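Local coordinates for protein glycoside hydrolase family 31 (Trueperella pyogenes, PDB 5I0F) that degrades cycloalternan, probably by hydrolysing its alpha-glucosidic bonds through a covalent glycosyl-enzyme intermediate, as a retaining glycosidase of family 31, at residues Leu100-Asp104 with Thr127-Trp131; Trp304-Val310 with Ala366-Pro370; Gly177-Arg181 with Arg191-Val195; Arg286-Met290 with Ile555-Gly559; Glu292-Gly296 with Arg633-Val637. All blocks are in the same frame, centred on the assembly; numbering follows the deposited sequence.

Contact 1 of 5, residues Leu100-Asp104 with Thr127-Trp131; sequences LPDQD and TPSHW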
# COMPACT_ATOMS: atom_id res chain seq x y z
N LEU A 100 -15.20 26.09 -21.43
CA LEU A 100 -16.54 25.68 -21.01
C LEU A 100 -17.35 26.85 -20.48
O LEU A 100 -16.93 27.51 -19.53
CB LEU A 100 -16.43 24.61 -19.92
CG LEU A 100 -17.74 23.95 -19.49
CD1 LEU A 100 -18.32 23.09 -20.61
CD2 LEU A 100 -17.49 23.12 -18.24
N PRO A 101 -18.51 27.14 -21.10
CA PRO A 101 -19.33 28.23 -20.56
C PRO A 101 -19.77 27.98 -19.11
O PRO A 101 -19.99 26.82 -18.73
CB PRO A 101 -20.56 28.24 -21.49
CG PRO A 101 -20.07 27.66 -22.77
CD PRO A 101 -19.01 26.66 -22.40
N ASP A 102 -19.89 29.04 -18.32
CA ASP A 102 -20.38 28.93 -16.95
C ASP A 102 -21.92 28.96 -16.94
O ASP A 102 -22.53 29.84 -16.35
CB ASP A 102 -19.79 30.06 -16.07
CG ASP A 102 -19.95 29.78 -14.56
OD1 ASP A 102 -20.55 28.77 -14.17
OD2 ASP A 102 -19.46 30.59 -13.75
N GLN A 103 -22.52 27.98 -17.60
CA GLN A 103 -23.98 27.84 -17.66
C GLN A 103 -24.29 26.36 -17.49
O GLN A 103 -23.57 25.51 -18.03
CB GLN A 103 -24.53 28.33 -19.01
CG GLN A 103 -24.13 29.74 -19.41
CD GLN A 103 -24.62 30.12 -20.80
OE1 GLN A 103 -25.35 29.38 -21.45
NE2 GLN A 103 -24.21 31.31 -21.27
N ASP A 104 -25.32 26.04 -16.72
CA ASP A 104 -25.74 24.65 -16.57
C ASP A 104 -26.40 24.15 -17.86
O ASP A 104 -26.99 24.92 -18.61
CB ASP A 104 -26.68 24.47 -15.39
CG ASP A 104 -26.00 24.72 -14.06
OD1 ASP A 104 -24.75 24.82 -14.03
OD2 ASP A 104 -26.73 24.84 -13.06
N THR A 127 -22.95 20.65 -14.92
CA THR A 127 -23.01 21.77 -13.97
C THR A 127 -21.59 22.24 -13.69
O THR A 127 -20.95 21.75 -12.76
CB THR A 127 -23.71 21.39 -12.66
OG1 THR A 127 -23.04 20.27 -12.09
CG2 THR A 127 -25.15 21.03 -12.91
N PRO A 128 -21.09 23.17 -14.50
CA PRO A 128 -19.72 23.64 -14.34
C PRO A 128 -19.46 24.28 -12.98
O PRO A 128 -20.36 24.90 -12.38
CB PRO A 128 -19.56 24.68 -15.46
CG PRO A 128 -20.59 24.33 -16.46
CD PRO A 128 -21.75 23.78 -15.67
N SER A 129 -18.24 24.10 -12.51
CA SER A 129 -17.77 24.62 -11.26
C SER A 129 -16.82 25.79 -11.47
O SER A 129 -16.26 25.97 -12.55
CB SER A 129 -17.03 23.51 -10.47
OG SER A 129 -17.93 22.50 -10.04
N HIS A 130 -16.67 26.60 -10.42
CA HIS A 130 -15.68 27.68 -10.39
C HIS A 130 -15.13 27.80 -8.98
O HIS A 130 -15.76 27.36 -8.01
CB HIS A 130 -16.28 29.01 -10.87
CG HIS A 130 -17.31 29.60 -9.95
ND1 HIS A 130 -18.62 29.20 -9.95
CD2 HIS A 130 -17.21 30.58 -9.02
CE1 HIS A 130 -19.30 29.90 -9.06
NE2 HIS A 130 -18.46 30.75 -8.48
N TRP A 131 -13.94 28.39 -8.88
CA TRP A 131 -13.29 28.59 -7.58
C TRP A 131 -13.79 29.89 -6.95
O TRP A 131 -13.78 30.94 -7.59
CB TRP A 131 -11.76 28.61 -7.71
CG TRP A 131 -11.17 27.29 -8.06
CD1 TRP A 131 -10.72 26.89 -9.29
CD2 TRP A 131 -10.96 26.18 -7.17
NE1 TRP A 131 -10.24 25.61 -9.23
CE2 TRP A 131 -10.37 25.14 -7.95
CE3 TRP A 131 -11.19 25.96 -5.81
CZ2 TRP A 131 -10.01 23.90 -7.39
CZ3 TRP A 131 -10.83 24.72 -5.26
CH2 TRP A 131 -10.25 23.71 -6.05
O HOH W 1 -20.02 27.59 -11.58
O HOH W 2 -23.07 25.16 -11.83
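Leu100 turns its CG anti to the backbone N (chi1 -173°), which carries CD2 down to the ring of Pro128, 3.8 Å from CG of that proline. Asp102 makes the same choice (chi1 -164°), and its carboxylate swings toward His130 from the middle of the loop. The two groups do not meet directly: OD2 of Asp102 stays 4.1 Å from ND1 of His130, the carboxylate and ring planes 58° apart. A water closes the gap. It donates to OD1 of Asp102 and to the carbonyl O of Pro128, and lies in the plane of the imidazole, 2.7 Å from ND1 of His130. A second water, donating to Asp104 OD1 and again to Pro128 O, gives that carbonyl two water partners.

Pro128 buries the most surface here; Leu100, Pro101 O, Gln103 O and Asp104 OD1 all touch its ring. Its CG lies 3.4 Å from the carbonyl O of Pro101, and its CD is equally close to O of Gln103, a carbonyl buried here without a hydrogen-bond partner. The inverse gamma turn centred on Asp102 bends the loop round the proline ring. Asp104 lays OD1 against CA of Thr127 at 3.5 Å, while its OD2 is taken by Ser157.

The 100-104 loop joins strands 91-97 and 105-113 of the N-terminal antiparallel sheet. Segment 127-131 leaves strand 118-126 of that sheet and enters 130-132, an outermost strand of the next sheet, where His130 pairs through its backbone with Val155 of strand 152-155.

Contact 2 of 5, residues Trp304-Val310 with Ala366-Pro370; sequences WNTQSLV and AWPDP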
# COMPACT_ATOMS: atom_id res chain seq x y z
N TRP A 304 5.97 -22.44 -2.78
CA TRP A 304 5.89 -23.50 -1.77
C TRP A 304 4.41 -23.82 -1.61
O TRP A 304 3.74 -23.29 -0.72
CB TRP A 304 6.47 -23.04 -0.45
CG TRP A 304 7.89 -22.61 -0.54
CD1 TRP A 304 8.80 -22.90 -1.53
CD2 TRP A 304 8.59 -21.87 0.43
NE1 TRP A 304 10.01 -22.33 -1.25
CE2 TRP A 304 9.91 -21.68 -0.05
CE3 TRP A 304 8.23 -21.31 1.67
CZ2 TRP A 304 10.87 -20.98 0.67
CZ3 TRP A 304 9.21 -20.61 2.39
CH2 TRP A 304 10.50 -20.45 1.88
N ASN A 305 3.90 -24.67 -2.50
CA ASN A 305 2.46 -24.90 -2.61
C ASN A 305 2.03 -26.32 -2.23
O ASN A 305 0.93 -26.75 -2.59
CB ASN A 305 1.93 -24.48 -3.97
CG ASN A 305 2.31 -25.44 -5.09
OD1 ASN A 305 3.34 -26.12 -5.04
ND2 ASN A 305 1.47 -25.49 -6.11
N THR A 306 2.88 -27.01 -1.49
CA THR A 306 2.57 -28.32 -0.95
C THR A 306 3.22 -28.40 0.40
O THR A 306 4.19 -27.67 0.68
CB THR A 306 3.08 -29.52 -1.81
OG1 THR A 306 4.51 -29.57 -1.80
CG2 THR A 306 2.61 -29.45 -3.23
N GLN A 307 2.71 -29.32 1.21
CA GLN A 307 3.27 -29.56 2.54
C GLN A 307 4.71 -30.03 2.42
O GLN A 307 5.59 -29.62 3.21
CB GLN A 307 2.39 -30.59 3.28
CG GLN A 307 2.66 -30.71 4.77
CD GLN A 307 1.59 -31.52 5.49
OE1 GLN A 307 0.39 -31.50 5.10
NE2 GLN A 307 1.99 -32.20 6.57
N SER A 308 4.97 -30.87 1.43
CA SER A 308 6.32 -31.32 1.13
C SER A 308 7.27 -30.17 0.81
O SER A 308 8.40 -30.13 1.32
CB SER A 308 6.30 -32.30 -0.05
OG SER A 308 7.58 -32.83 -0.26
N LEU A 309 6.84 -29.23 -0.03
CA LEU A 309 7.71 -28.10 -0.38
C LEU A 309 8.01 -27.18 0.82
O LEU A 309 9.13 -26.70 0.96
CB LEU A 309 7.15 -27.31 -1.55
CG LEU A 309 7.22 -28.05 -2.88
CD1 LEU A 309 6.24 -27.44 -3.88
CD2 LEU A 309 8.64 -28.06 -3.43
N VAL A 310 7.02 -26.95 1.68
CA VAL A 310 7.22 -26.11 2.86
C VAL A 310 8.23 -26.79 3.80
O VAL A 310 9.23 -26.17 4.22
CB VAL A 310 5.90 -25.81 3.61
CG1 VAL A 310 6.19 -25.13 4.94
CG2 VAL A 310 4.98 -24.95 2.76
N ALA A 366 -1.93 -32.44 -1.81
CA ALA A 366 -0.90 -31.44 -1.61
C ALA A 366 -0.63 -31.19 -0.12
O ALA A 366 0.51 -30.89 0.24
CB ALA A 366 -1.28 -30.15 -2.30
N TRP A 367 -1.67 -31.33 0.71
CA TRP A 367 -1.58 -31.12 2.16
C TRP A 367 -2.20 -32.32 2.92
O TRP A 367 -3.36 -32.27 3.31
CB TRP A 367 -2.27 -29.79 2.57
CG TRP A 367 -1.78 -28.62 1.75
CD1 TRP A 367 -2.31 -28.18 0.60
CD2 TRP A 367 -0.64 -27.80 2.01
NE1 TRP A 367 -1.58 -27.13 0.11
CE2 TRP A 367 -0.55 -26.87 0.97
CE3 TRP A 367 0.31 -27.75 3.04
CZ2 TRP A 367 0.46 -25.92 0.89
CZ3 TRP A 367 1.30 -26.78 2.98
CH2 TRP A 367 1.38 -25.89 1.91
N PRO A 368 -1.42 -33.41 3.12
CA PRO A 368 -1.98 -34.60 3.76
C PRO A 368 -2.30 -34.44 5.24
O PRO A 368 -3.11 -35.19 5.75
CB PRO A 368 -0.89 -35.68 3.53
CG PRO A 368 0.34 -34.92 3.28
CD PRO A 368 -0.07 -33.66 2.59
N ASP A 369 -1.70 -33.47 5.92
CA ASP A 369 -2.01 -33.25 7.35
C ASP A 369 -1.57 -31.83 7.74
O ASP A 369 -0.54 -31.64 8.38
CB ASP A 369 -1.29 -34.34 8.17
CG ASP A 369 -1.71 -34.39 9.64
OD1 ASP A 369 -2.44 -33.51 10.13
OD2 ASP A 369 -1.24 -35.32 10.32
N PRO A 370 -2.36 -30.80 7.34
CA PRO A 370 -1.93 -29.44 7.65
C PRO A 370 -1.84 -29.20 9.16
O PRO A 370 -0.91 -28.52 9.61
CB PRO A 370 -2.99 -28.55 6.97
CG PRO A 370 -4.14 -29.45 6.67
CD PRO A 370 -3.57 -30.83 6.51
O HOH W 3 -1.58 -25.64 -2.47
O HOH W 4 2.80 -32.47 0.16
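The indole of Trp367 lies flat against the backbone that leads into helix 307-320. One face carries the Thr306-Gln307 peptide: Gln307 N is 3.3 Å above the ring plane and offset toward its rim, with the carbonyl carbon of Thr306 beside it at much the same height. Val310 comes instead at the edge, its CG2 3.8 Å from CH2 of Trp367, the two side chains crossing at about a right angle. At the pyrrole end a water in the ring plane accepts from Trp367 NE1 and lies 2.7 Å from Asn305 O, to which it can donate; Arg342 also reaches that carbonyl.

Both segments belong to the family 31 TIM barrel, and they join the starts of two of its helices. Thr306 is the N-cap of helix 307-320, its OG1 accepting from Leu309 N, and Asp369 is the N-cap of helix 370-379, its OD1 taking the N-H of Gly372.

Gln307 spans the two helix starts. Its CG is anti to the backbone N (chi1 -167°) and the chain runs on extended, bringing the amide alongside the Pro368-Asp369 backbone, 24° from the indole plane. There OE1 of Gln307 receives Asp369 N at 3.0 Å, on a lone pair in the carbonyl plane, while NE2 gives only a weak bond to Asp369 O. At the other end of the residue, Gln307 N makes an almost straight 2.9 Å bond to Ala366 O, which also accepts from a water held by Ser308 N.

Contact 3 of 5, residues Gly177-Arg181 with Arg191-Val195; sequences GFGER and RLDSV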
# COMPACT_ATOMS: atom_id res chain seq x y z
N GLY A 177 6.67 12.81 5.71
CA GLY A 177 5.42 12.16 5.99
C GLY A 177 4.65 11.76 4.76
O GLY A 177 5.23 11.34 3.73
N PHE A 178 3.34 11.92 4.88
CA PHE A 178 2.36 11.49 3.90
C PHE A 178 2.29 9.97 3.75
O PHE A 178 1.85 9.46 2.70
CB PHE A 178 2.58 12.18 2.56
CG PHE A 178 2.68 13.68 2.65
CD1 PHE A 178 1.58 14.43 2.98
CD2 PHE A 178 3.88 14.33 2.39
CE1 PHE A 178 1.66 15.80 3.06
CE2 PHE A 178 3.95 15.71 2.45
CZ PHE A 178 2.85 16.45 2.80
N GLY A 179 2.69 9.26 4.82
CA GLY A 179 2.67 7.81 4.86
C GLY A 179 3.95 7.21 4.32
O GLY A 179 5.01 7.84 4.33
N GLU A 180 3.85 5.98 3.84
CA GLU A 180 5.01 5.28 3.28
C GLU A 180 5.32 5.84 1.88
O GLU A 180 4.47 5.77 0.97
CB GLU A 180 4.73 3.78 3.25
CG GLU A 180 5.82 2.90 2.60
CD GLU A 180 5.39 1.46 2.49
OE1 GLU A 180 4.18 1.22 2.16
OE2 GLU A 180 6.23 0.54 2.73
N ARG A 181 6.51 6.40 1.72
CA ARG A 181 6.92 6.98 0.44
C ARG A 181 8.23 6.37 -0.01
O ARG A 181 9.08 6.03 0.80
CB ARG A 181 7.03 8.52 0.54
CG ARG A 181 5.75 9.22 0.96
CD ARG A 181 4.76 9.23 -0.20
NE ARG A 181 3.40 9.48 0.24
CZ ARG A 181 2.37 9.74 -0.57
NH1 ARG A 181 2.51 9.81 -1.89
NH2 ARG A 181 1.18 9.93 -0.03
N ARG A 191 5.16 17.54 -5.71
CA ARG A 191 3.71 17.48 -5.72
C ARG A 191 3.32 16.01 -5.61
O ARG A 191 3.86 15.16 -6.33
CB ARG A 191 3.12 18.07 -7.00
CG ARG A 191 3.54 19.51 -7.28
CD ARG A 191 2.97 20.06 -8.58
NE ARG A 191 3.52 21.39 -8.82
CZ ARG A 191 4.70 21.68 -9.39
NH1 ARG A 191 5.49 20.73 -9.89
NH2 ARG A 191 5.09 22.96 -9.49
N LEU A 192 2.40 15.71 -4.72
CA LEU A 192 1.97 14.33 -4.49
C LEU A 192 0.51 14.27 -4.08
O LEU A 192 -0.17 15.28 -4.10
CB LEU A 192 2.87 13.69 -3.44
CG LEU A 192 2.79 14.36 -2.07
CD1 LEU A 192 2.77 13.32 -0.99
CD2 LEU A 192 3.93 15.32 -1.84
N ASP A 193 0.02 13.09 -3.74
CA ASP A 193 -1.33 12.96 -3.22
C ASP A 193 -1.38 11.78 -2.25
O ASP A 193 -0.37 11.08 -2.08
CB ASP A 193 -2.38 12.88 -4.38
CG ASP A 193 -2.37 11.55 -5.16
OD1 ASP A 193 -1.41 10.75 -5.10
OD2 ASP A 193 -3.39 11.29 -5.85
N SER A 194 -2.50 11.64 -1.57
CA SER A 194 -2.74 10.56 -0.64
C SER A 194 -4.03 9.84 -0.99
O SER A 194 -5.14 10.26 -0.58
CB SER A 194 -2.75 11.08 0.81
OG SER A 194 -1.39 11.37 1.19
N VAL A 195 -3.87 8.79 -1.80
CA VAL A 195 -4.94 7.89 -2.22
C VAL A 195 -4.37 6.47 -2.22
O VAL A 195 -3.26 6.25 -2.71
CB VAL A 195 -5.55 8.28 -3.59
CG1 VAL A 195 -4.56 8.19 -4.75
CG2 VAL A 195 -6.78 7.44 -3.90
O HOH W 5 1.24 10.42 -4.54
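This contact joins edge strands of two beta-sheets, 174-179 and 191-194, at the point where the first strand has turned a corner at Phe178. Arg181 does the joining. Its chain bends at chi2 (-75°), folding the guanidinium back alongside its own turn, edge-on to Phe178 O, which NE and NH2 grip side-on, each at 2.9 Å and within the guanidinium plane. The same NH2 reaches across to Asp193 O at 2.8 Å, tilted 27° from that carbonyl plane, and NH1 adds a weak bond to the same oxygen. A water accepts from Arg181 NH1 and from Asp193 N, so the cation is tied to the strand at two backbone atoms.

Leu192 covers one face of the guanidinium. Its CD1 sits over the centre of the group, 3.6 Å above the plane, and also touches Phe178 CG at 3.7 Å, so one methyl fills the corner where the phenyl and the guanidinium come together. The Asp193 carboxylate turns to other partners, Arg235 and Tyr13, and Ser194 OG is bonded to Met213 O.

Around the contact, Phe178 pairs through its backbone with Met213 and Phe215 of strand 212-219, whereas Leu192 and Ser194 pair with strand 236-240 of the other sheet.

Contact 4 of 5, residues Arg286-Met290 with Ile555-Gly559; sequences RPAEM and ILYWG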
# COMPACT_ATOMS: atom_id res chain seq x y z
N ARG A 286 -2.34 3.88 17.98
CA ARG A 286 -0.95 3.58 18.29
C ARG A 286 -0.62 2.12 17.98
O ARG A 286 -1.50 1.29 18.07
CB ARG A 286 -0.68 3.84 19.77
CG ARG A 286 -0.56 5.32 20.09
CD ARG A 286 -0.42 5.57 21.58
NE ARG A 286 -0.34 7.00 21.82
CZ ARG A 286 0.77 7.75 21.72
NH1 ARG A 286 1.95 7.21 21.41
NH2 ARG A 286 0.68 9.05 21.98
N PRO A 287 0.65 1.80 17.66
CA PRO A 287 1.02 0.38 17.50
C PRO A 287 0.70 -0.48 18.72
O PRO A 287 0.78 -0.00 19.86
CB PRO A 287 2.53 0.41 17.23
CG PRO A 287 2.98 1.82 17.36
CD PRO A 287 1.79 2.72 17.49
N ALA A 288 0.30 -1.71 18.43
CA ALA A 288 -0.04 -2.74 19.41
C ALA A 288 1.22 -3.42 19.95
O ALA A 288 2.25 -3.43 19.27
CB ALA A 288 -0.91 -3.79 18.69
N GLU A 289 1.13 -4.03 21.14
CA GLU A 289 2.18 -4.94 21.62
C GLU A 289 2.23 -6.20 20.71
O GLU A 289 1.19 -6.70 20.27
CB GLU A 289 1.91 -5.43 23.04
CG GLU A 289 1.90 -4.35 24.14
CD GLU A 289 0.62 -4.37 24.93
OE1 GLU A 289 0.64 -4.40 26.15
OE2 GLU A 289 -0.46 -4.35 24.31
N MET A 290 3.44 -6.70 20.47
CA MET A 290 3.64 -7.87 19.60
C MET A 290 4.50 -8.91 20.30
O MET A 290 5.28 -8.58 21.17
CB MET A 290 4.28 -7.46 18.27
CG MET A 290 3.34 -6.74 17.32
SD MET A 290 2.11 -7.89 16.64
CE MET A 290 0.81 -6.80 16.16
N ILE A 555 4.01 3.73 11.49
CA ILE A 555 4.00 2.34 11.07
C ILE A 555 5.28 1.74 11.61
O ILE A 555 6.36 1.90 11.01
CB ILE A 555 3.93 2.19 9.54
CG1 ILE A 555 2.65 2.81 8.97
CG2 ILE A 555 4.03 0.72 9.12
CD1 ILE A 555 1.36 2.16 9.42
N LEU A 556 5.18 1.07 12.76
CA LEU A 556 6.33 0.62 13.54
C LEU A 556 6.93 -0.69 13.03
O LEU A 556 8.15 -0.81 12.91
CB LEU A 556 5.91 0.46 15.01
CG LEU A 556 6.93 0.08 16.08
CD1 LEU A 556 7.97 1.16 16.17
CD2 LEU A 556 6.28 -0.08 17.45
N TYR A 557 6.07 -1.68 12.78
CA TYR A 557 6.49 -3.04 12.47
C TYR A 557 6.53 -3.24 10.95
O TYR A 557 5.64 -3.85 10.35
CB TYR A 557 5.54 -4.04 13.14
CG TYR A 557 5.35 -3.90 14.63
CD1 TYR A 557 6.33 -4.32 15.51
CD2 TYR A 557 4.17 -3.39 15.16
CE1 TYR A 557 6.17 -4.20 16.89
CE2 TYR A 557 3.99 -3.26 16.53
CZ TYR A 557 4.97 -3.70 17.39
OH TYR A 557 4.84 -3.60 18.74
N TRP A 558 7.56 -2.68 10.34
CA TRP A 558 7.69 -2.60 8.91
C TRP A 558 8.80 -3.52 8.44
O TRP A 558 9.85 -3.63 9.07
CB TRP A 558 7.98 -1.16 8.51
CG TRP A 558 8.23 -0.95 7.05
CD1 TRP A 558 7.34 -0.53 6.13
CD2 TRP A 558 9.47 -1.14 6.36
NE1 TRP A 558 7.94 -0.45 4.89
CE2 TRP A 558 9.25 -0.82 5.01
CE3 TRP A 558 10.76 -1.53 6.77
CZ2 TRP A 558 10.27 -0.87 4.06
CZ3 TRP A 558 11.76 -1.61 5.82
CH2 TRP A 558 11.51 -1.27 4.48
N GLY A 559 8.59 -4.12 7.29
CA GLY A 559 9.66 -4.82 6.56
C GLY A 559 9.46 -4.76 5.07
O GLY A 559 8.68 -3.96 4.54
O HOH W 6 5.73 -5.11 21.09
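Tyr557 and Ala288 form the direct hydrogen bond of this contact: the tyrosine hydroxyl donates to the backbone O of Ala288 at 2.6 Å, a short bond lying in the carbonyl plane. The hydroxyl is also an acceptor, since a water donates to OH of Tyr557 while taking the N-H of Met290. The phenol oxygen is thus tied to Ala288 O directly and to Met290 N through the water, and the two bonds hold the hydroxyl end of the ring.

The aromatic contacts come from Met290. With CG anti to its carbonyl carbon (chi1 -74°) and a bend at chi2, its side chain folds over one face of the Tyr557 ring. CG makes a CH-pi contact, 3.7 Å from the ring centroid, and Met290 SD stands 5.1 Å from the same centroid above that face, a Met-aromatic contact. On the opposite face lies Leu556 CD2, so the phenol is sandwiched between methionine and leucine.

In the barrel, the loop 286-290 precedes the first strand, 297-300, while Tyr557 lies at the approach to the seventh strand. Helix 617-646 covers part of the contact, with Leu644 touching both Pro287 and Leu556 and Thr640 touching Tyr557.

Apolar packing completes the set. Pro287 sets the flank of its ring on Leu556, CB to CD2 3.8 Å, the two side chains crossing at about a right angle. The same CB of Pro287 meets CE2 of Tyr557 at 4.0 Å.

Contact 5 of 5, residues Glu292-Gly296 with Arg633-Val637; sequences EWIFG and RPYLV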
# COMPACT_ATOMS: atom_id res chain seq x y z
N GLU A 292 7.57 -11.67 20.72
CA GLU A 292 9.00 -11.60 20.32
C GLU A 292 9.34 -12.36 19.04
O GLU A 292 10.29 -12.01 18.33
CB GLU A 292 9.94 -12.04 21.45
CG GLU A 292 9.76 -13.46 22.00
CD GLU A 292 10.31 -14.57 21.11
OE1 GLU A 292 11.42 -14.37 20.53
OE2 GLU A 292 9.66 -15.66 20.99
N TRP A 293 8.58 -13.41 18.73
CA TRP A 293 8.87 -14.23 17.54
C TRP A 293 8.72 -13.48 16.21
O TRP A 293 9.26 -13.96 15.21
CB TRP A 293 8.07 -15.55 17.50
CG TRP A 293 6.53 -15.45 17.64
CD1 TRP A 293 5.81 -15.66 18.79
CD2 TRP A 293 5.57 -15.19 16.61
NE1 TRP A 293 4.46 -15.54 18.53
CE2 TRP A 293 4.29 -15.23 17.21
CE3 TRP A 293 5.67 -14.93 15.23
CZ2 TRP A 293 3.12 -15.03 16.48
CZ3 TRP A 293 4.48 -14.73 14.51
CH2 TRP A 293 3.23 -14.77 15.14
N ILE A 294 8.06 -12.32 16.18
CA ILE A 294 8.03 -11.52 14.95
C ILE A 294 9.42 -11.02 14.52
O ILE A 294 9.60 -10.67 13.35
CB ILE A 294 7.01 -10.36 14.95
CG1 ILE A 294 7.37 -9.26 15.95
CG2 ILE A 294 5.59 -10.89 15.18
CD1 ILE A 294 6.78 -7.92 15.63
N PHE A 295 10.39 -11.03 15.43
CA PHE A 295 11.71 -10.48 15.17
C PHE A 295 12.76 -11.44 14.64
O PHE A 295 13.89 -11.02 14.36
CB PHE A 295 12.23 -9.77 16.42
CG PHE A 295 11.43 -8.56 16.78
CD1 PHE A 295 11.35 -7.49 15.91
CD2 PHE A 295 10.80 -8.47 17.99
CE1 PHE A 295 10.62 -6.36 16.24
CE2 PHE A 295 10.06 -7.34 18.34
CZ PHE A 295 9.96 -6.30 17.46
N GLY A 296 12.41 -12.72 14.50
CA GLY A 296 13.31 -13.67 13.82
C GLY A 296 13.17 -13.58 12.30
O GLY A 296 12.41 -12.78 11.78
N ARG A 633 17.78 -9.82 18.97
CA ARG A 633 16.39 -9.97 19.43
C ARG A 633 16.07 -9.21 20.73
O ARG A 633 15.07 -8.51 20.77
CB ARG A 633 15.94 -11.42 19.59
CG ARG A 633 14.42 -11.47 19.72
CD ARG A 633 13.73 -12.76 19.35
NE ARG A 633 14.26 -13.49 18.20
CZ ARG A 633 13.67 -14.58 17.70
NH1 ARG A 633 12.52 -15.01 18.23
NH2 ARG A 633 14.21 -15.24 16.68
N PRO A 634 16.91 -9.35 21.78
CA PRO A 634 16.62 -8.63 23.03
C PRO A 634 16.59 -7.12 22.84
O PRO A 634 15.78 -6.45 23.45
CB PRO A 634 17.74 -9.03 23.99
CG PRO A 634 18.55 -10.07 23.29
CD PRO A 634 18.09 -10.24 21.90
N TYR A 635 17.47 -6.59 21.99
CA TYR A 635 17.48 -5.17 21.65
C TYR A 635 16.19 -4.74 20.92
O TYR A 635 15.60 -3.71 21.25
CB TYR A 635 18.70 -4.84 20.78
CG TYR A 635 18.83 -3.37 20.43
CD1 TYR A 635 19.27 -2.44 21.38
CD2 TYR A 635 18.49 -2.91 19.16
CE1 TYR A 635 19.37 -1.08 21.07
CE2 TYR A 635 18.60 -1.57 18.84
CZ TYR A 635 19.03 -0.66 19.79
OH TYR A 635 19.10 0.67 19.43
N LEU A 636 15.78 -5.52 19.92
CA LEU A 636 14.56 -5.22 19.17
C LEU A 636 13.33 -5.24 20.10
O LEU A 636 12.47 -4.36 20.02
CB LEU A 636 14.36 -6.22 18.03
CG LEU A 636 15.34 -6.14 16.86
CD1 LEU A 636 15.26 -7.37 15.97
CD2 LEU A 636 15.06 -4.90 16.03
N VAL A 637 13.26 -6.25 20.96
CA VAL A 637 12.15 -6.36 21.92
C VAL A 637 12.12 -5.15 22.87
O VAL A 637 11.05 -4.54 23.07
CB VAL A 637 12.21 -7.69 22.72
CG1 VAL A 637 11.26 -7.69 23.90
CG2 VAL A 637 11.89 -8.87 21.82
O HOH W 7 15.71 -11.50 16.45
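Phe295 lays one face of its ring against Leu636, whose CB stands 4.0 Å from the ring centroid and 13° off the normal, a CH-pi contact. The opposite face is covered by CG1 of the neighbouring Ile294, so the phenyl is held flat between two aliphatic chains. Val637 CG2 packs obliquely on the ring at CD2, and also meets Glu292 CB at 3.7 Å.

The polar half belongs to Arg633. Its chain bends at chi3 (-38°) and brings the guanidinium across the 3-10 turn, with one face over the Phe295-Gly296 peptide. NH1 of Arg633 forms a 2.6 Å salt bridge to Glu292 OE1, met on the carboxylate's syn side, and the two flat groups are nearly coplanar at 14°. Glu630 takes NH2 of the arginine in a second salt bridge, while a water accepts from Arg633 NE and donates to Phe295 O. NH2 of Arg633 also passes 3.4 Å from Gly296 CA.

Here the 3-10 turn 292-295, leading into the first barrel strand 297-300, is packed against helix 617-646, which comes after the eighth strand, 587-590, and helix 606-613. It lies beside the seam where strands 587-590 and 297-300 pair to close the TIM barrel.

Contacts 1 and 3 come first along the chain and lie in the beta-sheet region ahead of the barrel. Their centres are 31 Å apart, yet both reach one six-stranded antiparallel sheet, at its outermost strands 130-132 and 191-194. The other three belong to the TIM barrel. Contacts 4 and 5, centres 12 Å apart, interlock along the chain and touch through Tyr557 and Ile294; both bring the entry to strand 297-300 against later parts of the barrel. Contact 2 is nested within the loops they close, about 28 Å from contact 5 between centres. Glu180 and Trp558, in a probable hydrogen bond, link contact 3 to contact 4, and so the beta-sheet region to the catalytic barrel.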